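PDB 3IAL: prolyl-tRNA synthetase from Giardia lamblia ATCC 50803, which probably joins L-proline to tRNA(Pro) at the expense of ATP, passing through a prolyl-adenylate intermediate. Local coordinates for residues Y53-M57 against L293-P299. Residues are numbered along the deposited sequence.
Sequences YGFFM and LPPLIAP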
loop_
_atom_site.group_PDB
_atom_site.type_symbol
_atom_site.label_atom_id
_atom_site.label_comp_id
_atom_site.label_asym_id
_atom_site.label_seq_id
_atom_site.Cartn_x
_atom_site.Cartn_y
_atom_site.Cartn_z
ATOM N N TYR B 53 5.506 14.096 -3.636
ATOM C CA TYR B 53 5.308 14.153 -5.076
ATOM C C TYR B 53 5.862 12.888 -5.742
ATOM O O TYR B 53 5.233 12.318 -6.625
ATOM C CB TYR B 53 5.957 15.421 -5.658
ATOM C CG TYR B 53 5.373 15.824 -6.982
ATOM C CD1 TYR B 53 4.102 16.391 -7.054
ATOM C CD2 TYR B 53 6.075 15.626 -8.166
ATOM C CE1 TYR B 53 3.550 16.759 -8.269
ATOM C CE2 TYR B 53 5.526 15.990 -9.396
ATOM C CZ TYR B 53 4.260 16.548 -9.433
ATOM O OH TYR B 53 3.710 16.906 -10.621
ATOM N N GLY B 54 7.037 12.451 -5.302
ATOM C CA GLY B 54 7.614 11.193 -5.759
ATOM C C GLY B 54 6.871 9.948 -5.289
ATOM O O GLY B 54 6.630 9.032 -6.081
ATOM N N PHE B 55 6.497 9.887 -4.008
ATOM C CA PHE B 55 5.829 8.674 -3.517
ATOM C C PHE B 55 4.484 8.414 -4.199
ATOM O O PHE B 55 4.103 7.262 -4.378
ATOM C CB PHE B 55 5.617 8.657 -2.002
ATOM C CG PHE B 55 5.184 7.307 -1.497
ATOM C CD1 PHE B 55 6.072 6.241 -1.516
ATOM C CD2 PHE B 55 3.876 7.076 -1.090
ATOM C CE1 PHE B 55 5.677 4.972 -1.090
ATOM C CE2 PHE B 55 3.477 5.806 -0.651
ATOM C CZ PHE B 55 4.381 4.761 -0.649
ATOM N N PHE B 56 3.766 9.470 -4.573
ATOM C CA PHE B 56 2.505 9.295 -5.291
ATOM C C PHE B 56 2.689 8.468 -6.575
ATOM O O PHE B 56 1.837 7.652 -6.918
ATOM C CB PHE B 56 1.851 10.637 -5.640
ATOM C CG PHE B 56 0.609 10.480 -6.450
ATOM C CD1 PHE B 56 -0.630 10.472 -5.837
ATOM C CD2 PHE B 56 0.680 10.243 -7.817
ATOM C CE1 PHE B 56 -1.779 10.276 -6.571
ATOM C CE2 PHE B 56 -0.470 10.043 -8.559
ATOM C CZ PHE B 56 -1.703 10.059 -7.931
ATOM N N MET B 57 3.799 8.696 -7.273
ATOM C CA MET B 57 4.101 7.994 -8.526
ATOM C C MET B 57 4.385 6.512 -8.281
ATOM O O MET B 57 3.881 5.649 -8.996
ATOM C CB MET B 57 5.313 8.626 -9.203
ATOM C CG MET B 57 5.188 10.143 -9.477
ATOM S SD MET B 57 6.751 10.880 -9.988
ATOM C CE MET B 57 6.331 12.649 -9.941
ATOM N N LEU B 293 5.261 13.703 -17.162
ATOM C CA LEU B 293 4.671 12.531 -16.511
ATOM C C LEU B 293 3.530 11.906 -17.313
ATOM O O LEU B 293 2.596 12.600 -17.702
ATOM C CB LEU B 293 4.142 12.911 -15.121
ATOM C CG LEU B 293 5.161 13.509 -14.153
ATOM C CD1 LEU B 293 4.455 13.992 -12.886
ATOM C CD2 LEU B 293 6.253 12.496 -13.817
ATOM N N PRO B 294 3.591 10.585 -17.538
ATOM C CA PRO B 294 2.400 9.881 -17.991
ATOM C C PRO B 294 1.255 10.063 -16.981
ATOM O O PRO B 294 1.525 10.203 -15.777
ATOM C CB PRO B 294 2.849 8.427 -18.039
ATOM C CG PRO B 294 4.332 8.480 -18.168
ATOM C CD PRO B 294 4.744 9.680 -17.387
ATOM N N PRO B 295 -0.009 10.096 -17.458
ATOM C CA PRO B 295 -1.163 10.331 -16.585
ATOM C C PRO B 295 -1.237 9.441 -15.342
ATOM O O PRO B 295 -1.579 9.936 -14.264
ATOM C CB PRO B 295 -2.362 10.064 -17.509
ATOM C CG PRO B 295 -1.884 10.451 -18.851
ATOM C CD PRO B 295 -0.391 10.128 -18.881
ATOM N N LEU B 296 -0.921 8.155 -15.490
ATOM C CA LEU B 296 -0.950 7.203 -14.370
ATOM C C LEU B 296 -0.254 7.748 -13.122
ATOM O O LEU B 296 -0.765 7.628 -12.011
ATOM C CB LEU B 296 -0.279 5.879 -14.765
ATOM C CG LEU B 296 -0.190 4.828 -13.645
ATOM C CD1 LEU B 296 -1.585 4.290 -13.315
ATOM C CD2 LEU B 296 0.777 3.686 -13.996
ATOM N N ILE B 297 0.915 8.347 -13.319
ATOM C CA ILE B 297 1.754 8.775 -12.201
ATOM C C ILE B 297 1.794 10.282 -11.982
ATOM O O ILE B 297 2.599 10.751 -11.202
ATOM C CB ILE B 297 3.208 8.238 -12.340
ATOM C CG1 ILE B 297 3.868 8.731 -13.645
ATOM C CG2 ILE B 297 3.205 6.722 -12.251
ATOM C CD1 ILE B 297 5.412 8.570 -13.691
ATOM N N ALA B 298 0.932 11.040 -12.652
ATOM C CA ALA B 298 0.861 12.481 -12.418
ATOM C C ALA B 298 0.010 12.734 -11.175
ATOM O O ALA B 298 -1.189 12.434 -11.183
ATOM C CB ALA B 298 0.249 13.197 -13.628
ATOM N N PRO B 299 0.613 13.276 -10.099
ATOM C CA PRO B 299 -0.228 13.626 -8.944
ATOM C C PRO B 299 -1.330 14.638 -9.292
ATOM O O PRO B 299 -2.398 14.610 -8.684
ATOM C CB PRO B 299 0.778 14.212 -7.942
ATOM C CG PRO B 299 2.061 13.555 -8.290
ATOM C CD PRO B 299 2.039 13.498 -9.804
#
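P299 slots between two aromatic rings of helix 52-71, overlapping the face of Y53 with one part of its pyrrolidine ring and the face of F56 with another. This double CH-pi contact belongs to a junction common in class IIa aminoacyl-tRNA synthetases, where a linker leaves the catalytic domain for the anticodon-binding domain: residues 293-299 lie between helix 276-285 and strand 302-307, the first strand of the latter domain's mixed sheet. It illustrates how proline, with a rigid ring and no amide hydrogen to satisfy, can pack a connecting segment against a helix through apolar contact. The CG atom of P299 sits 3.8 Å from the centroid of the Y53 ring, 23° off its normal, while CA of P299 lies 3.8 Å from the centroid of the F56 ring, 20° off. The two aromatic residues, three positions apart, emerge from neighbouring turns and leave room for the proline between them.

Beside the proline, M57 runs along the linker. Its CE reaches CD1 of L293 at 3.7 Å, and its CB meets CB of I297 at 3.8 Å, where the short 3-10 turn 295-297 brings the two backbones closest; L278 and L282 of helix 276-285 also pack on M57. No hydrogen bond joins the two segments. The hydroxyl of Y53 instead bonds to the carbonyl of K360, in the anticodon-binding domain, while the OH atom of Y53 lies 3.8 Å from CD1 of L293.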